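Long-range contacts in SorB (Sorangium cellulosum, PDB 6B2V), which helps build the antibiotic sorangicin on a trans-acyltransferase polyketide assembly line, this chain being the pyran synthase domain of module nine: residues S108-G113 / R127-F132; C154-D159 / L181-H186; H28-R33 / A46-A51; N164-M169 / G226-R231. One frame throughout, in Å; residues are numbered along the deposited sequence.

Contact 1 (S108-G113 / R127-F132); sequences SDAESG and RGLLVF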
loop_
_atom_site.group_PDB
_atom_site.type_symbol
_atom_site.label_atom_id
_atom_site.label_comp_id
_atom_site.label_asym_id
_atom_site.label_seq_id
_atom_site.Cartn_x
_atom_site.Cartn_y
_atom_site.Cartn_z
ATOM N N SER A 108 -9.460 -16.591 -7.364
ATOM C CA SER A 108 -9.497 -18.032 -7.499
ATOM C C SER A 108 -9.193 -18.720 -6.173
ATOM O O SER A 108 -8.559 -18.184 -5.346
ATOM C CB SER A 108 -8.517 -18.468 -8.540
ATOM O OG SER A 108 -7.225 -18.096 -8.190
ATOM N N ASP A 109 -9.664 -19.943 -6.005
ATOM C CA ASP A 109 -9.480 -20.636 -4.756
ATOM C C ASP A 109 -8.026 -20.908 -4.453
ATOM O O ASP A 109 -7.288 -21.247 -5.287
ATOM C CB ASP A 109 -10.262 -21.962 -4.755
ATOM C CG ASP A 109 -11.760 -21.774 -4.659
ATOM O OD1 ASP A 109 -12.298 -20.679 -4.916
ATOM O OD2 ASP A 109 -12.434 -22.773 -4.371
ATOM N N ALA A 110 -7.640 -20.683 -3.212
ATOM C CA ALA A 110 -6.302 -20.913 -2.675
ATOM C C ALA A 110 -6.406 -21.316 -1.211
ATOM O O ALA A 110 -7.401 -21.114 -0.580
ATOM C CB ALA A 110 -5.407 -19.694 -2.793
ATOM N N GLU A 111 -5.330 -21.871 -0.691
ATOM C CA GLU A 111 -5.289 -22.331 0.696
ATOM C C GLU A 111 -5.484 -21.193 1.657
ATOM O O GLU A 111 -6.194 -21.330 2.587
ATOM C CB GLU A 111 -3.999 -23.087 0.980
ATOM C CG GLU A 111 -3.637 -23.369 2.438
ATOM C CD GLU A 111 -2.764 -24.602 2.592
ATOM O OE1 GLU A 111 -2.082 -24.943 1.633
ATOM O OE2 GLU A 111 -2.756 -25.227 3.653
ATOM N N SER A 112 -4.861 -20.076 1.413
ATOM C CA SER A 112 -5.054 -18.939 2.279
ATOM C C SER A 112 -6.461 -18.347 2.226
ATOM O O SER A 112 -6.847 -17.621 3.108
ATOM C CB SER A 112 -4.084 -17.843 1.899
ATOM O OG SER A 112 -2.811 -18.153 2.362
ATOM N N GLY A 113 -7.108 -18.517 1.100
ATOM C CA GLY A 113 -8.378 -17.911 0.859
ATOM C C GLY A 113 -8.563 -17.815 -0.641
ATOM O O GLY A 113 -9.227 -18.595 -1.243
ATOM N N ARG A 127 -0.660 -9.208 -8.472
ATOM C CA ARG A 127 -1.161 -10.462 -7.994
ATOM C C ARG A 127 -0.795 -10.660 -6.541
ATOM O O ARG A 127 0.024 -10.015 -6.003
ATOM C CB ARG A 127 -0.650 -11.627 -8.813
ATOM C CG ARG A 127 0.755 -12.008 -8.488
ATOM C CD ARG A 127 1.204 -13.217 -9.235
ATOM N NE ARG A 127 2.307 -13.843 -8.563
ATOM C CZ ARG A 127 3.274 -14.458 -9.203
ATOM N NH1 ARG A 127 3.219 -14.477 -10.514
ATOM N NH2 ARG A 127 4.260 -15.007 -8.543
ATOM N N GLY A 128 -1.476 -11.577 -5.924
ATOM C CA GLY A 128 -1.224 -11.890 -4.560
ATOM C C GLY A 128 -2.232 -12.852 -3.980
ATOM O O GLY A 128 -2.998 -13.398 -4.690
ATOM N N LEU A 129 -2.209 -12.957 -2.660
ATOM C CA LEU A 129 -3.095 -13.855 -1.953
ATOM C C LEU A 129 -3.941 -13.119 -0.929
ATOM O O LEU A 129 -3.423 -12.441 -0.147
ATOM C CB LEU A 129 -2.294 -14.882 -1.181
ATOM C CG LEU A 129 -1.392 -15.852 -1.916
ATOM C CD1 LEU A 129 -0.543 -16.626 -0.931
ATOM C CD2 LEU A 129 -2.200 -16.811 -2.754
ATOM N N LEU A 130 -5.235 -13.304 -0.979
ATOM C CA LEU A 130 -6.121 -12.751 0.008
ATOM C C LEU A 130 -6.321 -13.800 1.090
ATOM O O LEU A 130 -6.731 -14.877 0.797
ATOM C CB LEU A 130 -7.441 -12.373 -0.637
ATOM C CG LEU A 130 -7.442 -11.164 -1.546
ATOM C CD1 LEU A 130 -8.392 -11.345 -2.682
ATOM C CD2 LEU A 130 -7.836 -9.894 -0.834
ATOM N N VAL A 131 -6.012 -13.441 2.327
ATOM C CA VAL A 131 -6.092 -14.328 3.453
ATOM C C VAL A 131 -7.390 -14.092 4.207
ATOM O O VAL A 131 -7.665 -13.013 4.630
ATOM C CB VAL A 131 -4.951 -14.032 4.417
ATOM C CG1 VAL A 131 -4.983 -14.968 5.600
ATOM C CG2 VAL A 131 -3.611 -14.081 3.695
ATOM N N PHE A 132 -8.138 -15.163 4.326
ATOM C CA PHE A 132 -9.413 -15.150 4.956
ATOM C C PHE A 132 -9.267 -15.117 6.448
ATOM O O PHE A 132 -8.297 -15.464 7.000
ATOM C CB PHE A 132 -10.165 -16.427 4.589
ATOM C CG PHE A 132 -10.806 -16.425 3.225
ATOM C CD1 PHE A 132 -10.645 -15.404 2.354
ATOM C CD2 PHE A 132 -11.557 -17.496 2.820
ATOM C CE1 PHE A 132 -11.227 -15.428 1.125
ATOM C CE2 PHE A 132 -12.163 -17.532 1.606
ATOM C CZ PHE A 132 -12.002 -16.494 0.751
#

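Contact 2 (C154-D159 / L181-H186); sequences CAIEVD and LVHSDH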
loop_
_atom_site.group_PDB
_atom_site.type_symbol
_atom_site.label_atom_id
_atom_site.label_comp_id
_atom_site.label_asym_id
_atom_site.label_seq_id
_atom_site.Cartn_x
_atom_site.Cartn_y
_atom_site.Cartn_z
ATOM N N CYS A 154 15.762 8.416 16.511
ATOM C CA CYS A 154 15.739 8.874 15.104
ATOM C C CYS A 154 16.207 10.338 15.063
ATOM O O CYS A 154 15.460 11.197 15.196
ATOM C CB CYS A 154 14.345 8.847 14.476
ATOM S SG CYS A 154 13.688 7.152 14.243
ATOM N N ALA A 155 17.498 10.523 14.907
ATOM C CA ALA A 155 18.134 11.796 15.014
ATOM C C ALA A 155 18.042 12.780 13.905
ATOM O O ALA A 155 18.214 13.914 14.135
ATOM C CB ALA A 155 19.593 11.576 15.402
ATOM N N ILE A 156 17.743 12.335 12.712
ATOM C CA ILE A 156 17.775 13.224 11.587
ATOM C C ILE A 156 16.372 13.662 11.181
ATOM O O ILE A 156 15.546 12.867 10.899
ATOM C CB ILE A 156 18.488 12.521 10.383
ATOM C CG1 ILE A 156 19.916 12.112 10.739
ATOM C CG2 ILE A 156 18.576 13.429 9.186
ATOM C CD1 ILE A 156 20.411 11.026 9.851
ATOM N N GLU A 157 16.174 14.976 11.155
ATOM C CA GLU A 157 14.908 15.560 10.793
ATOM C C GLU A 157 14.973 16.071 9.367
ATOM O O GLU A 157 15.889 16.743 9.009
ATOM C CB GLU A 157 14.594 16.714 11.725
ATOM C CG GLU A 157 13.163 17.162 11.758
ATOM C CD GLU A 157 12.898 18.154 12.898
ATOM O OE1 GLU A 157 13.824 18.721 13.491
ATOM O OE2 GLU A 157 11.753 18.325 13.199
ATOM N N VAL A 158 13.976 15.757 8.577
ATOM C CA VAL A 158 13.950 16.226 7.212
ATOM C C VAL A 158 12.684 16.888 6.733
ATOM O O VAL A 158 11.671 16.731 7.269
ATOM C CB VAL A 158 14.292 15.149 6.229
ATOM C CG1 VAL A 158 15.574 14.470 6.603
ATOM C CG2 VAL A 158 13.221 14.142 6.198
ATOM N N ASP A 159 12.846 17.676 5.692
ATOM C CA ASP A 159 11.756 18.360 5.033
ATOM C C ASP A 159 11.272 17.304 4.065
ATOM O O ASP A 159 11.793 17.115 3.042
ATOM C CB ASP A 159 12.372 19.550 4.325
ATOM C CG ASP A 159 11.440 20.270 3.399
ATOM O OD1 ASP A 159 10.326 19.853 3.158
ATOM O OD2 ASP A 159 11.944 21.256 2.864
ATOM N N LEU A 181 8.868 14.106 9.333
ATOM C CA LEU A 181 9.618 12.900 9.159
ATOM C C LEU A 181 10.996 12.927 9.855
ATOM O O LEU A 181 11.727 13.790 9.613
ATOM C CB LEU A 181 9.806 12.658 7.658
ATOM C CG LEU A 181 10.606 11.430 7.208
ATOM C CD1 LEU A 181 9.989 10.142 7.699
ATOM C CD2 LEU A 181 10.649 11.350 5.688
ATOM N N VAL A 182 11.305 11.950 10.698
ATOM C CA VAL A 182 12.598 11.811 11.319
ATOM C C VAL A 182 13.104 10.384 11.078
ATOM O O VAL A 182 12.376 9.494 10.864
ATOM C CB VAL A 182 12.604 12.148 12.845
ATOM C CG1 VAL A 182 12.190 13.585 13.117
ATOM C CG2 VAL A 182 11.721 11.180 13.618
ATOM N N HIS A 183 14.413 10.271 11.101
ATOM C CA HIS A 183 15.011 9.003 10.848
ATOM C C HIS A 183 16.428 8.803 11.385
ATOM O O HIS A 183 17.088 9.707 11.669
ATOM C CB HIS A 183 14.980 8.745 9.316
ATOM C CG HIS A 183 15.975 9.518 8.510
ATOM N ND1 HIS A 183 17.210 9.014 8.218
ATOM C CD2 HIS A 183 15.915 10.734 7.939
ATOM C CE1 HIS A 183 17.864 9.880 7.479
ATOM N NE2 HIS A 183 17.110 10.935 7.302
ATOM N N SER A 184 16.765 7.551 11.539
ATOM C CA SER A 184 18.135 7.113 11.795
ATOM C C SER A 184 18.690 6.481 10.501
ATOM O O SER A 184 18.158 6.654 9.455
ATOM C CB SER A 184 18.244 6.064 12.901
ATOM O OG SER A 184 17.628 4.907 12.532
ATOM N N ASP A 185 19.761 5.740 10.619
ATOM C CA ASP A 185 20.272 5.095 9.426
ATOM C C ASP A 185 19.457 3.898 8.992
ATOM O O ASP A 185 19.677 3.427 7.941
ATOM C CB ASP A 185 21.760 4.704 9.530
ATOM C CG ASP A 185 22.062 3.793 10.660
ATOM O OD1 ASP A 185 21.208 3.432 11.412
ATOM O OD2 ASP A 185 23.221 3.468 10.790
ATOM N N HIS A 186 18.551 3.408 9.825
ATOM C CA HIS A 186 17.765 2.236 9.509
ATOM C C HIS A 186 16.283 2.228 9.957
ATOM O O HIS A 186 15.616 1.299 9.771
ATOM C CB HIS A 186 18.398 0.993 10.115
ATOM C CG HIS A 186 18.365 1.000 11.596
ATOM N ND1 HIS A 186 19.240 1.738 12.339
ATOM C CD2 HIS A 186 17.525 0.419 12.472
ATOM C CE1 HIS A 186 18.971 1.570 13.615
ATOM N NE2 HIS A 186 17.931 0.779 13.721
HETATM O O HOH W 1 9.964 16.732 9.434
#

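Contact 3 (H28-R33 / A46-A51); sequences HPLVHR and AVFDGA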
loop_
_atom_site.group_PDB
_atom_site.type_symbol
_atom_site.label_atom_id
_atom_site.label_comp_id
_atom_site.label_asym_id
_atom_site.label_seq_id
_atom_site.Cartn_x
_atom_site.Cartn_y
_atom_site.Cartn_z
ATOM N N HIS A 28 -17.974 1.039 -4.655
ATOM C CA HIS A 28 -16.587 1.225 -4.320
ATOM C C HIS A 28 -15.914 1.866 -5.501
ATOM O O HIS A 28 -16.120 1.441 -6.584
ATOM C CB HIS A 28 -15.967 -0.091 -3.949
ATOM C CG HIS A 28 -14.598 0.045 -3.386
ATOM N ND1 HIS A 28 -13.496 0.219 -4.172
ATOM C CD2 HIS A 28 -14.151 0.037 -2.116
ATOM C CE1 HIS A 28 -12.430 0.335 -3.418
ATOM N NE2 HIS A 28 -12.800 0.218 -2.166
ATOM N N PRO A 29 -15.024 2.809 -5.298
ATOM C CA PRO A 29 -14.399 3.503 -6.419
ATOM C C PRO A 29 -13.599 2.597 -7.355
ATOM O O PRO A 29 -13.362 2.946 -8.456
ATOM C CB PRO A 29 -13.459 4.482 -5.744
ATOM C CG PRO A 29 -14.099 4.730 -4.436
ATOM C CD PRO A 29 -14.666 3.439 -4.020
ATOM N N LEU A 30 -13.134 1.493 -6.833
ATOM C CA LEU A 30 -12.301 0.601 -7.631
ATOM C C LEU A 30 -12.948 -0.675 -8.128
ATOM O O LEU A 30 -12.330 -1.429 -8.792
ATOM C CB LEU A 30 -10.986 0.291 -6.908
ATOM C CG LEU A 30 -10.244 1.459 -6.272
ATOM C CD1 LEU A 30 -9.086 0.914 -5.483
ATOM C CD2 LEU A 30 -9.757 2.468 -7.286
ATOM N N VAL A 31 -14.163 -0.942 -7.723
ATOM C CA VAL A 31 -14.864 -2.110 -8.159
ATOM C C VAL A 31 -16.248 -1.725 -8.621
ATOM O O VAL A 31 -17.064 -1.460 -7.835
ATOM C CB VAL A 31 -15.010 -3.082 -7.004
ATOM C CG1 VAL A 31 -15.760 -4.301 -7.441
ATOM C CG2 VAL A 31 -13.654 -3.448 -6.469
ATOM N N HIS A 32 -16.467 -1.694 -9.922
ATOM C CA HIS A 32 -17.754 -1.289 -10.451
ATOM C C HIS A 32 -18.768 -2.369 -10.799
ATOM O O HIS A 32 -19.932 -2.148 -10.684
ATOM C CB HIS A 32 -17.551 -0.382 -11.643
ATOM C CG HIS A 32 -16.666 0.787 -11.379
ATOM N ND1 HIS A 32 -16.113 1.542 -12.376
ATOM C CD2 HIS A 32 -16.257 1.341 -10.223
ATOM C CE1 HIS A 32 -15.388 2.500 -11.847
ATOM N NE2 HIS A 32 -15.458 2.399 -10.538
ATOM N N ARG A 33 -18.317 -3.524 -11.263
ATOM C CA ARG A 33 -19.277 -4.556 -11.624
ATOM C C ARG A 33 -18.672 -5.941 -11.506
ATOM O O ARG A 33 -17.453 -6.107 -11.512
ATOM C CB ARG A 33 -19.904 -4.243 -12.986
ATOM C CG ARG A 33 -18.927 -4.301 -14.148
ATOM C CD ARG A 33 -19.593 -3.887 -15.451
ATOM N NE ARG A 33 -18.678 -3.981 -16.588
ATOM C CZ ARG A 33 -17.799 -3.042 -16.920
ATOM N NH1 ARG A 33 -17.710 -1.931 -16.202
ATOM N NH2 ARG A 33 -17.007 -3.213 -17.969
ATOM N N ALA A 46 -13.642 -2.569 -13.253
ATOM C CA ALA A 46 -13.841 -1.154 -13.163
ATOM C C ALA A 46 -13.187 -0.460 -14.349
ATOM O O ALA A 46 -12.214 -0.877 -14.822
ATOM C CB ALA A 46 -13.273 -0.605 -11.855
ATOM N N VAL A 47 -13.760 0.638 -14.779
ATOM C CA VAL A 47 -13.203 1.436 -15.837
ATOM C C VAL A 47 -12.793 2.790 -15.277
ATOM O O VAL A 47 -13.544 3.390 -14.636
ATOM C CB VAL A 47 -14.237 1.701 -16.933
ATOM C CG1 VAL A 47 -13.658 2.590 -17.983
ATOM C CG2 VAL A 47 -14.679 0.396 -17.532
ATOM N N PHE A 48 -11.582 3.213 -15.553
ATOM C CA PHE A 48 -11.056 4.471 -15.105
ATOM C C PHE A 48 -10.732 5.353 -16.268
ATOM O O PHE A 48 -10.274 4.905 -17.256
ATOM C CB PHE A 48 -9.799 4.249 -14.284
ATOM C CG PHE A 48 -9.995 3.308 -13.155
ATOM C CD1 PHE A 48 -10.572 3.733 -11.994
ATOM C CD2 PHE A 48 -9.653 2.006 -13.259
ATOM C CE1 PHE A 48 -10.778 2.877 -10.968
ATOM C CE2 PHE A 48 -9.858 1.143 -12.224
ATOM C CZ PHE A 48 -10.432 1.578 -11.068
ATOM N N ASP A 49 -11.082 6.601 -16.142
ATOM C CA ASP A 49 -10.816 7.577 -17.176
ATOM C C ASP A 49 -9.688 8.543 -16.932
ATOM O O ASP A 49 -9.345 9.268 -17.788
ATOM C CB ASP A 49 -12.076 8.322 -17.595
ATOM C CG ASP A 49 -12.617 9.215 -16.536
ATOM O OD1 ASP A 49 -11.993 9.444 -15.529
ATOM O OD2 ASP A 49 -13.709 9.677 -16.735
ATOM N N GLY A 50 -9.077 8.482 -15.774
ATOM C CA GLY A 50 -7.993 9.371 -15.477
ATOM C C GLY A 50 -8.341 10.644 -14.744
ATOM O O GLY A 50 -7.472 11.356 -14.302
ATOM N N ALA A 51 -9.620 10.893 -14.598
ATOM C CA ALA A 51 -10.061 12.069 -13.862
ATOM C C ALA A 51 -10.358 11.762 -12.406
ATOM O O ALA A 51 -10.708 12.645 -11.676
ATOM C CB ALA A 51 -11.244 12.723 -14.542
#

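Contact 4 (N164-M169 / G226-R231); sequences NEAMGM and GEREWR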
loop_
_atom_site.group_PDB
_atom_site.type_symbol
_atom_site.label_atom_id
_atom_site.label_comp_id
_atom_site.label_asym_id
_atom_site.label_seq_id
_atom_site.Cartn_x
_atom_site.Cartn_y
_atom_site.Cartn_z
ATOM N N ASN A 164 11.359 14.173 -0.820
ATOM C CA ASN A 164 10.687 13.161 -1.598
ATOM C C ASN A 164 10.346 13.590 -2.994
ATOM O O ASN A 164 10.478 12.833 -3.894
ATOM C CB ASN A 164 9.527 12.539 -0.854
ATOM C CG ASN A 164 9.980 11.692 0.306
ATOM O OD1 ASN A 164 10.541 10.685 0.113
ATOM N ND2 ASN A 164 9.721 12.138 1.502
ATOM N N GLU A 165 9.940 14.845 -3.155
ATOM C CA GLU A 165 9.618 15.409 -4.463
ATOM C C GLU A 165 10.844 15.433 -5.336
ATOM O O GLU A 165 10.788 15.164 -6.482
ATOM C CB GLU A 165 9.030 16.805 -4.348
ATOM C CG GLU A 165 7.582 16.848 -3.919
ATOM C CD GLU A 165 7.021 18.255 -3.919
ATOM O OE1 GLU A 165 7.799 19.195 -4.100
ATOM O OE2 GLU A 165 5.843 18.428 -3.740
ATOM N N ALA A 166 11.981 15.702 -4.738
ATOM C CA ALA A 166 13.240 15.722 -5.457
ATOM C C ALA A 166 13.615 14.357 -5.984
ATOM O O ALA A 166 14.369 14.244 -6.934
ATOM C CB ALA A 166 14.340 16.263 -4.586
ATOM N N MET A 167 13.094 13.356 -5.322
ATOM C CA MET A 167 13.353 11.991 -5.670
ATOM C C MET A 167 12.352 11.423 -6.639
ATOM O O MET A 167 12.417 10.276 -6.927
ATOM C CB MET A 167 13.599 11.133 -4.435
ATOM C CG MET A 167 14.995 11.421 -3.861
ATOM S SD MET A 167 15.553 10.397 -2.509
ATOM C CE MET A 167 14.145 10.565 -1.372
ATOM N N GLY A 168 11.457 12.236 -7.147
ATOM C CA GLY A 168 10.530 11.746 -8.125
ATOM C C GLY A 168 9.266 11.036 -7.705
ATOM O O GLY A 168 8.669 10.405 -8.495
ATOM N N MET A 169 8.852 11.226 -6.471
ATOM C CA MET A 169 7.641 10.588 -5.987
ATOM C C MET A 169 6.464 11.020 -6.826
ATOM O O MET A 169 6.259 12.189 -7.026
ATOM C CB MET A 169 7.449 11.019 -4.531
ATOM C CG MET A 169 6.171 10.641 -3.867
ATOM S SD MET A 169 6.023 11.270 -2.188
ATOM C CE MET A 169 5.964 13.054 -2.410
ATOM N N GLY A 226 21.949 5.101 -0.655
ATOM C CA GLY A 226 22.515 6.299 -1.193
ATOM C C GLY A 226 21.993 6.707 -2.546
ATOM O O GLY A 226 22.691 7.303 -3.316
ATOM N N GLU A 227 20.727 6.440 -2.781
ATOM C CA GLU A 227 20.114 6.714 -4.049
ATOM C C GLU A 227 19.051 7.766 -3.969
ATOM O O GLU A 227 18.530 8.041 -2.964
ATOM C CB GLU A 227 19.556 5.450 -4.671
ATOM C CG GLU A 227 20.559 4.370 -4.932
ATOM C CD GLU A 227 21.495 4.665 -6.096
ATOM O OE1 GLU A 227 21.149 5.448 -6.930
ATOM O OE2 GLU A 227 22.569 4.096 -6.126
ATOM N N ARG A 228 18.821 8.372 -5.111
ATOM C CA ARG A 228 17.903 9.444 -5.301
ATOM C C ARG A 228 16.781 9.208 -6.325
ATOM O O ARG A 228 16.080 10.088 -6.602
ATOM C CB ARG A 228 18.684 10.696 -5.724
ATOM C CG ARG A 228 19.294 11.429 -4.572
ATOM C CD ARG A 228 20.158 12.601 -5.022
ATOM N NE ARG A 228 19.362 13.728 -5.445
ATOM C CZ ARG A 228 18.960 14.698 -4.647
ATOM N NH1 ARG A 228 19.232 14.698 -3.353
ATOM N NH2 ARG A 228 18.288 15.655 -5.136
ATOM N N GLU A 229 16.683 8.044 -6.911
ATOM C CA GLU A 229 15.653 7.753 -7.870
ATOM C C GLU A 229 14.510 7.035 -7.117
ATOM O O GLU A 229 14.755 6.149 -6.398
ATOM C CB GLU A 229 16.222 6.877 -8.982
ATOM C CG GLU A 229 17.350 7.477 -9.829
ATOM C CD GLU A 229 16.877 8.543 -10.753
ATOM O OE1 GLU A 229 15.930 8.292 -11.465
ATOM O OE2 GLU A 229 17.472 9.614 -10.769
ATOM N N TRP A 230 13.271 7.427 -7.367
ATOM C CA TRP A 230 12.129 6.829 -6.656
ATOM C C TRP A 230 12.018 5.346 -6.874
ATOM O O TRP A 230 12.357 4.854 -7.922
ATOM C CB TRP A 230 10.812 7.482 -7.079
ATOM C CG TRP A 230 9.678 7.220 -6.130
ATOM C CD1 TRP A 230 8.583 6.500 -6.348
ATOM C CD2 TRP A 230 9.620 7.630 -4.786
ATOM N NE1 TRP A 230 7.821 6.440 -5.228
ATOM C CE2 TRP A 230 8.451 7.133 -4.248
ATOM C CE3 TRP A 230 10.459 8.367 -3.980
ATOM C CZ2 TRP A 230 8.086 7.384 -2.964
ATOM C CZ3 TRP A 230 10.093 8.618 -2.711
ATOM C CH2 TRP A 230 8.915 8.128 -2.210
ATOM N N ARG A 231 11.555 4.665 -5.845
ATOM C CA ARG A 231 11.357 3.260 -5.919
ATOM C C ARG A 231 9.874 2.937 -5.721
ATOM O O ARG A 231 9.193 3.597 -5.023
ATOM C CB ARG A 231 12.257 2.545 -4.911
ATOM C CG ARG A 231 13.753 2.683 -5.214
ATOM C CD ARG A 231 14.667 2.065 -4.192
ATOM N NE ARG A 231 16.046 2.074 -4.643
ATOM C CZ ARG A 231 17.027 1.471 -4.037
ATOM N NH1 ARG A 231 16.842 0.813 -2.933
ATOM N NH2 ARG A 231 18.222 1.515 -4.556
#

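Contact 1 (S108-G113 / R127-F132)
Ser-112 and Gly-113 bring a tight turn down against Val-131 and Phe-132 at the end of strand 123-132. The carbonyl of Ser-112 is the polar link: its O accepts from Phe-132 N at 3.0 Å, an almost straight bond (171° at the hydrogen). The same O also meets Val-131 CA at 3.4 Å in a CA-H...O contact. Ser-112 is small enough to keep its CB beside the CG2 branch of Val-131, 4.2 Å away, and its side chain also touches Arg-86. The CA of Gly-113 sits over one face of the Phe-132 ring, 3.5 Å from the centroid, a CH-pi contact. With CG set beside the backbone N (chi1 -79°), Phe-132 turns its ring back over the turn. Glycine suits this place because a CB here would collide with Leu-130 O and with the ring, and the backbone angles are ones that other residues rarely adopt. Glu-111 and Ser-112 form the turn between strands 101-110 and 113-120, where Ala-110 N bonds to Gly-113 O. Gly-113 and Val-131 are an antiparallel non-hydrogen-bonded pair, and strand 123-132 extends this beta hairpin into an antiparallel meander, part of the predicted N-terminal hotdog fold.

Contact 2 (C154-D159 / L181-H186)
Ile-156 and His-183 form an antiparallel hydrogen-bonded pair, Ile-156 N to His-183 O at 2.9 Å and His-183 N to Ile-156 O at 2.8 Å, with Ala-155 and Ile-156 together facing His-183 as a classic beta bulge. Farther along, Val-158 N donates to Leu-181 O at 3.2 Å, and beyond it a water joins Val-158 O to Leu-181 N. The His-183 ring dominates the side-chain packing. Its CG sits between the backbone N and the carbonyl carbon (chi1 75°), which tips the ring toward strand 156-158. Ile-156 CB lies over one face, 3.9 Å from the ring centroid, and Val-158 CG1 meets the edge. ND1 donates to Ser-184 O at 2.8 Å, close to the ring plane, fixing the ring's rotation. Branched aliphatic residues suit the shared surface: Val-158 CG2 runs beside Leu-181 CD2 at 3.8 Å. On the other side of the strands, Val-182 CG2 packs on Cys-154 CB at 3.6 Å. At the edge of the predicted C-terminal hotdog fold, strand 156-158 is the outermost strand on this side within the chain and leads through the N-cap Asp-159 into helix 160-166; strand 187-192 flanks strand 178-183, and helix 207-225 packs Phe-219 edge-to-face on His-183.

Contact 3 (H28-R33 / A46-A51)
The imidazole of His-32 receives the methyl of Ala-46 over the centre of one face, CB lying 3.6 Å from the ring centroid in a CH-pi contact. At the edge of the same ring, CE1 comes to 3.5 Å from Val-47 O, near the ring plane. NE2 donates to Pro-29 O at 3.0 Å; the bond is bent (139° at the hydrogen) and reaches the carbonyl from above its plane, yet it holds the ring down on its own loop. CG beside the backbone N (chi1 -53°) is what swings the imidazole over Ala-46, and a side chain no larger than a methyl lets the ring settle so close. Phe-48 meets the loop obliquely: its CE1 is 3.6 Å from Pro-29 O and 3.8 Å from Leu-30 CD2, and its plane is turned 53° from that of His-32. The guanidinium of Arg-33 brings NH1 to Val-47 CG2 at 4.0 Å, the methyl lying at its edge.

The loop leads into strand 33-35, the outermost partner of strand 41-48 in the predicted N-terminal hotdog fold, and the join is made by a classic beta bulge in which His-32 and Arg-33 both face Ala-45.

Leu-30 O is buried against Ala-46 CB, 3.3 Å away, with no polar partner in the model. The loop is shaped by a type I turn from His-28 to Val-31, in which His-28 ND1 accepts from Leu-30 N at 3.0 Å. NE2 of His-28 is hydrogen-bonded to Glu-69 OE2 of helix 64-77, while Leu-30 also packs on Phe-203.

Contact 4 (N164-M169 / G226-R231)
Trp-230 lays its indole along Met-169, and its path starts with CB, which sits 3.2 Å from Met-167 O. CG anti to the backbone N (chi1 -163°) then carries the ring across the chain after helix 160-166. CD2, at the ring fusion, comes to 3.8 Å from Met-169 CA, which lies over the indole face. The six-membered ring has Met-169 CB almost exactly above its centre, 3.8 Å from the centroid, a CH-pi contact. At the far end CZ2 meets Met-169 CG at 3.9 Å, and Asn-164 OD1 lies at the ring edge, in the ring plane, 3.5 Å from CZ3, with amide and ring planes nearly perpendicular (89°). A wide, flat residue suits this place because it can span the backbone and side chain of Met-169 together.

The contact joins the ends of two helices in the predicted C-terminal hotdog fold: the chain after helix 160-166, and the loop that leaves helix 207-225 through a Schellman motif at Gly-226 on its way to strand 232-241. Gly-168 takes positive phi as the chain leaves the shorter helix.

Met-169 SD stays oblique to the six-membered ring of Trp-230, a Met-aromatic contact. Asn-164 OD1 is buried without a polar partner, whereas ND2 bonds to Ala-160 O within the helix. Met-167, unbranched and flexible, bends across the other part of the loop: its CG touches Arg-228 O at 3.2 Å, and the side chain goes on to Leu-222 of helix 207-225.

In the fold
The four contacts fall into two pairs, one in each predicted hotdog fold of this dehydratase-like domain. Contacts 1 and 3 belong to the N-terminal half, their centres 23 Å apart and their nearest atoms about 10 Å; neighbouring strands 41-48 and 101-110 connect them. Contacts 2 and 4 belong to the C-terminal half and are closer, 16 Å between centres and about 4 Å between nearest atoms. They interleave along the chain because helix 160-166, which carries one segment of contact 4, lies between strands 156-158 and 178-183 of contact 2; both pack on helix 207-225, sharing Phe-219. Across the domain, contact 2 lies 37 Å, centre to centre, from contacts 1 and 3. Contact 3 reaches toward the other half through Phe-203.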